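Side-chain contacts in salt-tolerant glutaminase (Micrococcus luteus, PDB 3AGD), which probably catalyses the hydrolysis of L-glutamine to L-glutamate and ammonium as a salt-tolerant member of the glutaminase family: residues E158-M161 and A162-R166; S130-E133 and R134-A138; R137-E140 and I141-L145; L198-V201 and K202-A205; R232-S235 and V236-S240. All coordinates share one frame; numbering follows the deposited sequence.

Interaction 1 of 5, residues E158-M161 and A162-R166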
# COMPACT_ATOMS: atom_id res chain seq x y z
N GLU A 158 -37.64 8.62 -0.91
CA GLU A 158 -38.67 9.64 -1.09
C GLU A 158 -38.30 10.89 -0.31
O GLU A 158 -38.35 12.00 -0.82
CB GLU A 158 -40.04 9.13 -0.62
CG GLU A 158 -40.60 7.95 -1.40
CD GLU A 158 -40.79 8.24 -2.88
OE1 GLU A 158 -40.88 9.43 -3.26
OE2 GLU A 158 -40.87 7.27 -3.67
N SER A 159 -37.91 10.70 0.95
CA SER A 159 -37.53 11.81 1.80
C SER A 159 -36.43 12.67 1.16
O SER A 159 -36.56 13.89 1.05
CB SER A 159 -37.05 11.26 3.15
OG SER A 159 -36.71 12.31 4.04
N GLU A 160 -35.35 12.03 0.71
CA GLU A 160 -34.26 12.77 0.09
C GLU A 160 -34.61 13.34 -1.28
O GLU A 160 -34.11 14.40 -1.65
CB GLU A 160 -33.01 11.89 -0.01
CG GLU A 160 -31.93 12.46 -0.91
CD GLU A 160 -30.56 11.89 -0.63
OE1 GLU A 160 -30.47 10.75 -0.11
OE2 GLU A 160 -29.56 12.57 -0.94
N MET A 161 -35.46 12.65 -2.02
CA MET A 161 -35.84 13.14 -3.34
C MET A 161 -36.58 14.47 -3.25
O MET A 161 -36.67 15.20 -4.23
CB MET A 161 -36.70 12.11 -4.07
CG MET A 161 -35.89 10.99 -4.71
SD MET A 161 -34.78 11.59 -6.02
CE MET A 161 -35.94 11.74 -7.38
N ALA A 162 -37.10 14.78 -2.06
CA ALA A 162 -37.84 16.03 -1.85
C ALA A 162 -36.91 17.22 -1.62
O ALA A 162 -37.33 18.37 -1.71
CB ALA A 162 -38.78 15.87 -0.66
N VAL A 163 -35.65 16.93 -1.33
CA VAL A 163 -34.66 17.98 -1.08
C VAL A 163 -33.36 17.67 -1.83
O VAL A 163 -32.29 17.60 -1.22
CB VAL A 163 -34.36 18.11 0.43
CG1 VAL A 163 -35.57 18.68 1.15
CG2 VAL A 163 -34.01 16.75 1.03
N SER A 164 -33.44 17.51 -3.14
CA SER A 164 -32.27 17.20 -3.95
C SER A 164 -31.84 18.32 -4.91
O SER A 164 -31.18 18.05 -5.91
CB SER A 164 -32.51 15.92 -4.74
OG SER A 164 -32.72 14.81 -3.88
N ASP A 165 -32.19 19.56 -4.59
CA ASP A 165 -31.82 20.66 -5.46
C ASP A 165 -30.32 20.73 -5.76
O ASP A 165 -29.94 20.96 -6.91
CB ASP A 165 -32.30 22.00 -4.89
CG ASP A 165 -33.74 22.30 -5.26
OD1 ASP A 165 -34.07 22.22 -6.46
OD2 ASP A 165 -34.54 22.62 -4.36
N ARG A 166 -29.48 20.53 -4.76
CA ARG A 166 -28.04 20.60 -5.00
C ARG A 166 -27.58 19.54 -5.99
O ARG A 166 -26.84 19.84 -6.93
CB ARG A 166 -27.23 20.48 -3.69
CG ARG A 166 -25.72 20.51 -3.94
CD ARG A 166 -24.89 20.79 -2.69
NE ARG A 166 -23.46 20.85 -3.00
CZ ARG A 166 -22.71 19.79 -3.30
NH1 ARG A 166 -23.23 18.57 -3.32
NH2 ARG A 166 -21.42 19.96 -3.60
O HOH W 1 -30.10 14.52 -3.22
O HOH W 2 -35.78 18.06 -4.97
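The flat carbonyl group of Glu160 is gripped on both faces: the hydroxyl of Ser164 comes down on one and the backbone N-H of Val163 on the other, where helix 154-161 gives way to the turn before helix 165-176. Ser164 OG donates to Glu160 O at 2.7 Å, 41° out of the carbonyl plane, and Val163 N lies 3.0 Å from the same oxygen. A serine suits this place because its side chain, with OG beside its own backbone N (chi1 -62°), can fold back on the preceding turn. At the N-cap position of helix 165-176, its hydroxyl makes no capping bond and donates instead to the carbonyl behind it. The Ala162 and Val163 side chains touch backbone oxygens of the last turn; Ala162 CB lies 3.4 Å from Ser159 O. Met161, bent twice along its chain, packs on Ala189 and Val192 of helix 184-195. The carboxylate of Glu160 belongs to the site where L-glutamate has been seen bound in this protein; its chain runs out extended, CG anti to the backbone N (chi1 167°). A water ties this group to the turn, donating to Glu160 OE2 at 3.0 Å and to Ser164 OG at 2.7 Å.

Interaction 2 of 5, residues S130-E133 and R134-A138; sequences SRKE and RLDRA
Lys132 lays its CG 3.7 Å from Asp136 OD2, one turn further along helix 131-146, and brings its ammonium end round in front of both carboxylate oxygens, close to the plane of the group; the two side chains cross at a slant. Lys132 NZ lies 3.2 Å from Asp136 OD2 and 3.4 Å from Asp136 OD1, a salt bridge whose two hydrogen bonds are both weak. The lysine chain starts away from its partner, and bends at chi2 (114°) and chi4 bring its end back. An i to i+4 pair of opposite charges is well suited to such an exposed helix face. At the start of the helix Ser130 and Glu133 form a capping box: Ser130 OG accepts from Glu133 N at 3.3 Å, while Ser130 N donates to Glu133 OE2 at 2.9 Å, on the anti side of that oxygen. On the buried side, Arg134 CG packs 3.3 Å from Ser130 O, and its guanidinium leads off to Gly126 O. Leu135, which is apolar, turns its end to Ala193 of helix 184-195. The box gives a first-turn N-H a side-chain acceptor, and Glu133 sets a negative charge near the helix's N-terminal end, where the helix dipole would probably welcome it. The surface lysine bridge probably adds a looser electrostatic tie.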
# COMPACT_ATOMS: atom_id res chain seq x y z
N SER A 130 -31.65 1.56 -19.59
CA SER A 130 -32.76 2.31 -19.02
C SER A 130 -32.48 2.64 -17.55
O SER A 130 -31.59 2.07 -16.93
CB SER A 130 -34.06 1.51 -19.11
OG SER A 130 -33.99 0.35 -18.30
N ARG A 131 -33.27 3.57 -17.02
CA ARG A 131 -33.16 3.99 -15.63
C ARG A 131 -33.26 2.77 -14.71
O ARG A 131 -32.45 2.61 -13.78
CB ARG A 131 -34.28 4.98 -15.31
CG ARG A 131 -34.44 5.35 -13.85
CD ARG A 131 -35.72 6.16 -13.68
NE ARG A 131 -36.88 5.45 -14.22
CZ ARG A 131 -38.08 6.00 -14.38
NH1 ARG A 131 -38.28 7.26 -14.04
NH2 ARG A 131 -39.08 5.28 -14.88
N LYS A 132 -34.24 1.91 -14.97
CA LYS A 132 -34.45 0.70 -14.16
C LYS A 132 -33.28 -0.26 -14.19
O LYS A 132 -32.92 -0.84 -13.17
CB LYS A 132 -35.69 -0.07 -14.61
CG LYS A 132 -35.97 -1.28 -13.74
CD LYS A 132 -37.27 -1.08 -13.00
CE LYS A 132 -37.48 -2.08 -11.87
NZ LYS A 132 -36.62 -3.30 -11.93
N GLU A 133 -32.71 -0.45 -15.38
CA GLU A 133 -31.57 -1.35 -15.52
C GLU A 133 -30.37 -0.80 -14.77
O GLU A 133 -29.59 -1.55 -14.19
CB GLU A 133 -31.19 -1.53 -17.00
CG GLU A 133 -32.28 -2.11 -17.88
CD GLU A 133 -31.81 -2.28 -19.31
OE1 GLU A 133 -31.44 -3.41 -19.69
OE2 GLU A 133 -31.80 -1.29 -20.06
N ARG A 134 -30.20 0.52 -14.79
CA ARG A 134 -29.08 1.13 -14.09
C ARG A 134 -29.22 0.97 -12.58
O ARG A 134 -28.24 0.67 -11.89
CB ARG A 134 -28.94 2.61 -14.46
CG ARG A 134 -28.57 2.86 -15.93
CD ARG A 134 -27.64 4.06 -16.03
NE ARG A 134 -27.73 4.78 -17.30
CZ ARG A 134 -27.44 4.28 -18.49
NH1 ARG A 134 -27.04 3.03 -18.61
NH2 ARG A 134 -27.53 5.04 -19.57
N LEU A 135 -30.43 1.15 -12.06
CA LEU A 135 -30.64 1.00 -10.62
C LEU A 135 -30.40 -0.46 -10.26
O LEU A 135 -29.71 -0.76 -9.29
CB LEU A 135 -32.06 1.40 -10.22
CG LEU A 135 -32.21 2.01 -8.82
CD1 LEU A 135 -33.68 1.97 -8.41
CD2 LEU A 135 -31.37 1.27 -7.80
N ASP A 136 -30.98 -1.38 -11.03
CA ASP A 136 -30.79 -2.80 -10.76
C ASP A 136 -29.30 -3.13 -10.72
O ASP A 136 -28.85 -3.90 -9.88
CB ASP A 136 -31.46 -3.68 -11.84
CG ASP A 136 -32.98 -3.69 -11.72
OD1 ASP A 136 -33.52 -3.35 -10.64
OD2 ASP A 136 -33.65 -4.04 -12.72
N ARG A 137 -28.53 -2.55 -11.64
CA ARG A 137 -27.09 -2.80 -11.69
C ARG A 137 -26.38 -2.30 -10.43
O ARG A 137 -25.50 -2.98 -9.89
CB ARG A 137 -26.49 -2.15 -12.94
CG ARG A 137 -24.98 -2.36 -13.10
CD ARG A 137 -24.61 -3.83 -13.07
NE ARG A 137 -23.20 -4.04 -13.39
CZ ARG A 137 -22.44 -4.99 -12.84
NH1 ARG A 137 -21.17 -5.11 -13.20
NH2 ARG A 137 -22.95 -5.80 -11.93
N ALA A 138 -26.76 -1.12 -9.95
CA ALA A 138 -26.15 -0.57 -8.75
C ALA A 138 -26.47 -1.47 -7.55
O ALA A 138 -25.59 -1.82 -6.76
CB ALA A 138 -26.66 0.85 -8.50

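Interaction 3 of 5, residues R137-E140 and I141-L145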
# COMPACT_ATOMS: atom_id res chain seq x y z
N ARG A 137 -28.53 -2.55 -11.64
CA ARG A 137 -27.09 -2.80 -11.69
C ARG A 137 -26.38 -2.30 -10.43
O ARG A 137 -25.50 -2.98 -9.89
CB ARG A 137 -26.49 -2.15 -12.94
CG ARG A 137 -24.98 -2.36 -13.10
CD ARG A 137 -24.61 -3.83 -13.07
NE ARG A 137 -23.20 -4.04 -13.39
CZ ARG A 137 -22.44 -4.99 -12.84
NH1 ARG A 137 -21.17 -5.11 -13.20
NH2 ARG A 137 -22.95 -5.80 -11.93
N ALA A 138 -26.76 -1.12 -9.95
CA ALA A 138 -26.15 -0.57 -8.75
C ALA A 138 -26.47 -1.47 -7.55
O ALA A 138 -25.59 -1.82 -6.76
CB ALA A 138 -26.66 0.85 -8.50
N VAL A 139 -27.73 -1.85 -7.42
CA VAL A 139 -28.15 -2.71 -6.33
C VAL A 139 -27.45 -4.06 -6.42
O VAL A 139 -27.05 -4.64 -5.41
CB VAL A 139 -29.68 -2.92 -6.34
CG1 VAL A 139 -30.07 -3.98 -5.31
CG2 VAL A 139 -30.38 -1.61 -6.03
N GLU A 140 -27.29 -4.56 -7.65
CA GLU A 140 -26.65 -5.85 -7.87
C GLU A 140 -25.18 -5.89 -7.48
O GLU A 140 -24.75 -6.79 -6.75
CB GLU A 140 -26.77 -6.26 -9.35
CG GLU A 140 -26.01 -7.54 -9.67
CD GLU A 140 -25.87 -7.79 -11.16
OE1 GLU A 140 -25.53 -6.84 -11.90
OE2 GLU A 140 -26.07 -8.94 -11.59
N ILE A 141 -24.40 -4.93 -7.95
CA ILE A 141 -22.97 -4.93 -7.63
C ILE A 141 -22.75 -4.94 -6.12
O ILE A 141 -21.90 -5.67 -5.62
CB ILE A 141 -22.24 -3.73 -8.27
CG1 ILE A 141 -20.72 -3.91 -8.11
CG2 ILE A 141 -22.70 -2.42 -7.64
CD1 ILE A 141 -20.16 -5.17 -8.77
N MET A 142 -23.52 -4.13 -5.39
CA MET A 142 -23.37 -4.09 -3.95
C MET A 142 -23.82 -5.41 -3.33
O MET A 142 -23.23 -5.89 -2.35
CB MET A 142 -24.16 -2.92 -3.36
CG MET A 142 -23.61 -1.56 -3.75
SD MET A 142 -24.36 -0.16 -2.89
CE MET A 142 -25.67 0.28 -4.04
N SER A 143 -24.86 -6.00 -3.91
CA SER A 143 -25.40 -7.27 -3.42
C SER A 143 -24.41 -8.42 -3.65
O SER A 143 -24.21 -9.26 -2.78
CB SER A 143 -26.72 -7.60 -4.12
OG SER A 143 -27.73 -6.70 -3.71
N LEU A 144 -23.80 -8.44 -4.83
CA LEU A 144 -22.83 -9.48 -5.16
C LEU A 144 -21.63 -9.46 -4.22
O LEU A 144 -21.15 -10.52 -3.81
CB LEU A 144 -22.37 -9.32 -6.61
CG LEU A 144 -23.41 -9.68 -7.68
CD1 LEU A 144 -22.88 -9.30 -9.06
CD2 LEU A 144 -23.72 -11.17 -7.62
N LEU A 145 -21.16 -8.27 -3.86
CA LEU A 145 -20.01 -8.17 -2.96
C LEU A 145 -20.41 -8.41 -1.51
O LEU A 145 -19.63 -8.94 -0.72
CB LEU A 145 -19.34 -6.80 -3.10
CG LEU A 145 -18.99 -6.39 -4.53
CD1 LEU A 145 -18.15 -5.12 -4.51
CD2 LEU A 145 -18.23 -7.52 -5.22
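With CG anti to its backbone N (chi1 -180°) and a bend at chi2 (55°), Arg137 swings its guanidinium forward along helix 131-146, so that Ile141 CB lies over one face of the group. Glu140, also anti at chi1 and extended beyond, brings Glu140 OE1 to 2.8 Å from Arg137 NH2. This salt bridge is skewed, for the nitrogen meets OE1 from well above the carboxylate plane. Arg137 NE also bridges to Asp77 of helix 67-78. The aliphatic part of Glu140 lies alongside Leu144, with Glu140 CG 3.6 Å from Leu144 CD1; the acid thus offers methylenes to the leucine and charge to the arginine. Ser143 OG turns back to donate to Val139 O at 2.8 Å, and Ser143 N reaches that oxygen at 3.0 Å from the opposite face of the carbonyl. The same hydroxyl also bonds Leu150 N in the following loop. On the buried side Met142 curls its CE to 3.4 Å from Ala138 O and packs on Met207 of helix 201-212. Such an arrangement is typical of an amphipathic helix: an i, i+3 ion pair on one flank, apolar packing on the other, and a serine bonded back to the i-4 carbonyl.

Interaction 4 of 5, residues L198-V201 and K202-A205; sequences LVTV and KDLA
Thr200 and Asp203 face each other at a slant across the first turn of helix 201-212 and form a capping box, each side chain bonded to the other's backbone N-H. Thr200 OG1 accepts from Asp203 N at 3.2 Å, with a fairly straight N-H (158°). In return Thr200 N donates to Asp203 OD2 at 2.7 Å, using the anti lone pair of that oxygen, the one away from OD1. Two torsions set the box: Thr200 places OG1 between its backbone N and carbonyl carbon (chi1 66°), while Asp203 keeps CG beside its own backbone N (chi1 -70°). Threonine suits the N-cap because its hydroxyl can accept from a first-turn N-H, a group that the helix's own carbonyls do not serve; Thr200 CG2 lies 3.5 Å from Asp203 OD2. Aspartate suits the third position of the turn, where a negative charge near the helix start is probably stabilised. OD2 also forms a salt bridge with Arg148, so this buried oxygen is held from more than one direction, and Asp203 packs on Tyr366 of the second subunit. The apolar side is built differently: Val199, on the short strand before the helix, and Leu204 meet at about a right angle, and both rest on Phe60 of strand 60-61, the partner of strand 198-199. The crossing is made by one methyl, with Val199 CG2 4.1 Å from Leu204 CG.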
# COMPACT_ATOMS: atom_id res chain seq x y z
N LEU A 198 -29.86 -0.49 1.69
CA LEU A 198 -29.66 -0.90 3.08
C LEU A 198 -28.55 -1.92 3.31
O LEU A 198 -28.51 -2.98 2.67
CB LEU A 198 -30.98 -1.45 3.64
CG LEU A 198 -32.12 -0.44 3.83
CD1 LEU A 198 -33.44 -1.18 4.04
CD2 LEU A 198 -31.79 0.47 5.01
N VAL A 199 -27.66 -1.60 4.23
CA VAL A 199 -26.55 -2.48 4.58
C VAL A 199 -26.29 -2.38 6.08
O VAL A 199 -26.73 -1.43 6.73
CB VAL A 199 -25.24 -2.11 3.84
CG1 VAL A 199 -25.43 -2.24 2.34
CG2 VAL A 199 -24.82 -0.68 4.21
N THR A 200 -25.59 -3.37 6.62
CA THR A 200 -25.23 -3.39 8.03
C THR A 200 -23.72 -3.24 8.07
O THR A 200 -23.05 -3.31 7.03
CB THR A 200 -25.57 -4.73 8.69
OG1 THR A 200 -24.75 -5.76 8.12
CG2 THR A 200 -27.05 -5.09 8.48
N VAL A 201 -23.18 -3.04 9.27
CA VAL A 201 -21.74 -2.92 9.44
C VAL A 201 -21.05 -4.13 8.81
O VAL A 201 -20.03 -4.00 8.14
CB VAL A 201 -21.38 -2.88 10.92
CG1 VAL A 201 -19.89 -2.91 11.09
CG2 VAL A 201 -21.95 -1.64 11.56
N LYS A 202 -21.63 -5.31 9.05
CA LYS A 202 -21.08 -6.55 8.53
C LYS A 202 -21.06 -6.57 7.00
O LYS A 202 -20.11 -7.05 6.40
CB LYS A 202 -21.89 -7.75 9.04
CG LYS A 202 -21.74 -8.02 10.53
CD LYS A 202 -22.58 -9.22 10.94
CE LYS A 202 -22.42 -9.55 12.41
NZ LYS A 202 -23.24 -10.74 12.81
N ASP A 203 -22.12 -6.06 6.39
CA ASP A 203 -22.18 -6.01 4.94
C ASP A 203 -21.01 -5.20 4.41
O ASP A 203 -20.29 -5.63 3.51
CB ASP A 203 -23.49 -5.37 4.46
CG ASP A 203 -24.70 -6.23 4.72
OD1 ASP A 203 -24.69 -7.42 4.35
OD2 ASP A 203 -25.67 -5.70 5.30
N LEU A 204 -20.82 -4.01 4.97
CA LEU A 204 -19.73 -3.13 4.55
C LEU A 204 -18.37 -3.78 4.68
O LEU A 204 -17.55 -3.71 3.76
CB LEU A 204 -19.75 -1.82 5.35
CG LEU A 204 -20.79 -0.77 4.96
CD1 LEU A 204 -20.59 0.47 5.81
CD2 LEU A 204 -20.64 -0.43 3.48
N ALA A 205 -18.12 -4.43 5.81
CA ALA A 205 -16.84 -5.09 6.05
C ALA A 205 -16.53 -6.08 4.93
O ALA A 205 -15.45 -6.07 4.35
CB ALA A 205 -16.87 -5.82 7.40

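Interaction 5 of 5, residues R232-S235 and V236-S240; sequences RVVS and VMTSS
Apolar contact joins Arg232 to Val236, whose side chains slant across one another with Arg232 CD 3.9 Å from Val236 CG2. The arginine contributes its methylenes here, since bends at chi2 and chi3 carry its guanidinium off to Asp84 and to the hydroxyl of Tyr71. One residue on, Val233 CG1 lies 4.2 Å from Met237 SD, a loose contact beyond which the methionine chain bends at chi3. Among the hydrogen bonds, Val234 O is gripped twice by Thr238, from opposite faces of its plane: by OG1 at 2.7 Å and by N at 3.0 Å. The hydroxyl can do this because it stands beside its own backbone N (chi1 -58°), a common way for threonine to satisfy its polar group within a helix. Ser235 OG likewise turns back, to Arg231 O. Water provides the third kind of tie, lying 2.9 Å from Ser239 OG and donating a weak bond to Ser235 O at 3.2 Å. Small hydroxyl residues suit this side, where Met307 and Leu250 of the second subunit pack against it. Within its own chain, helix 227-240 packs on two others: Val233 and Val236 press on helix 67-78, while Val233, Val234 and Met237 meet Leu211 of helix 201-212.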
# COMPACT_ATOMS: atom_id res chain seq x y z
N ARG A 232 -8.04 0.30 -8.85
CA ARG A 232 -8.42 1.65 -9.23
C ARG A 232 -9.39 2.22 -8.21
O ARG A 232 -9.30 3.39 -7.84
CB ARG A 232 -9.08 1.63 -10.62
CG ARG A 232 -9.88 2.89 -10.97
CD ARG A 232 -9.03 4.15 -11.05
NE ARG A 232 -8.27 4.26 -12.29
CZ ARG A 232 -8.80 4.57 -13.48
NH1 ARG A 232 -10.10 4.80 -13.60
NH2 ARG A 232 -8.02 4.65 -14.55
N VAL A 233 -10.31 1.39 -7.74
CA VAL A 233 -11.30 1.83 -6.78
C VAL A 233 -10.66 2.21 -5.45
O VAL A 233 -10.93 3.28 -4.90
CB VAL A 233 -12.36 0.74 -6.55
CG1 VAL A 233 -13.30 1.14 -5.42
CG2 VAL A 233 -13.16 0.51 -7.84
N VAL A 234 -9.80 1.34 -4.94
CA VAL A 234 -9.17 1.64 -3.67
C VAL A 234 -8.23 2.84 -3.80
O VAL A 234 -8.07 3.60 -2.85
CB VAL A 234 -8.42 0.41 -3.12
CG1 VAL A 234 -7.84 0.72 -1.75
CG2 VAL A 234 -9.40 -0.77 -3.03
N SER A 235 -7.64 3.03 -4.98
CA SER A 235 -6.76 4.19 -5.19
C SER A 235 -7.57 5.47 -5.07
O SER A 235 -7.18 6.41 -4.38
CB SER A 235 -6.09 4.14 -6.58
OG SER A 235 -5.08 3.15 -6.65
N VAL A 236 -8.72 5.50 -5.74
CA VAL A 236 -9.60 6.67 -5.71
C VAL A 236 -10.15 6.95 -4.31
O VAL A 236 -10.33 8.10 -3.93
CB VAL A 236 -10.75 6.48 -6.72
CG1 VAL A 236 -11.77 7.61 -6.59
CG2 VAL A 236 -10.18 6.45 -8.13
N MET A 237 -10.40 5.88 -3.55
CA MET A 237 -10.89 6.02 -2.18
C MET A 237 -9.78 6.68 -1.35
O MET A 237 -10.02 7.58 -0.54
CB MET A 237 -11.21 4.65 -1.57
CG MET A 237 -12.55 4.05 -1.99
SD MET A 237 -12.73 2.34 -1.39
CE MET A 237 -12.92 2.61 0.38
N THR A 238 -8.56 6.21 -1.56
CA THR A 238 -7.41 6.73 -0.84
C THR A 238 -7.24 8.23 -1.06
O THR A 238 -7.16 9.00 -0.11
CB THR A 238 -6.12 6.00 -1.29
OG1 THR A 238 -6.27 4.59 -1.06
CG2 THR A 238 -4.91 6.51 -0.52
N SER A 239 -7.21 8.64 -2.33
CA SER A 239 -7.03 10.05 -2.68
C SER A 239 -8.14 11.02 -2.28
O SER A 239 -7.85 12.15 -1.87
CB SER A 239 -6.78 10.18 -4.18
OG SER A 239 -5.59 9.51 -4.56
N SER A 240 -9.40 10.59 -2.39
CA SER A 240 -10.51 11.49 -2.07
C SER A 240 -11.55 11.02 -1.07
O SER A 240 -12.39 11.81 -0.62
CB SER A 240 -11.21 11.89 -3.36
OG SER A 240 -10.28 12.45 -4.27
O HOH W 3 -6.05 7.94 -6.97

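In the fold
All five contacts are local ties within the glutaminase region. Interactions 2 and 3 are successive turns of helix 131-146 and share Arg137 and Ala138; the first is largely at the surface, the second partly buried. Interactions 4 and 5 are buried and touch the second subunit, on helices 201-212 and 227-240, which follow each other in the chain. Capping boxes open the helices of interactions 2 and 4, one exposed and one enclosed. Hydroxyl-to-carbonyl bonds recur in interactions 1, 3 and 5, but only interaction 1 contains a residue of the glutamate site. Its centre is about 19 Å from that of interaction 2, its nearest neighbour among the four.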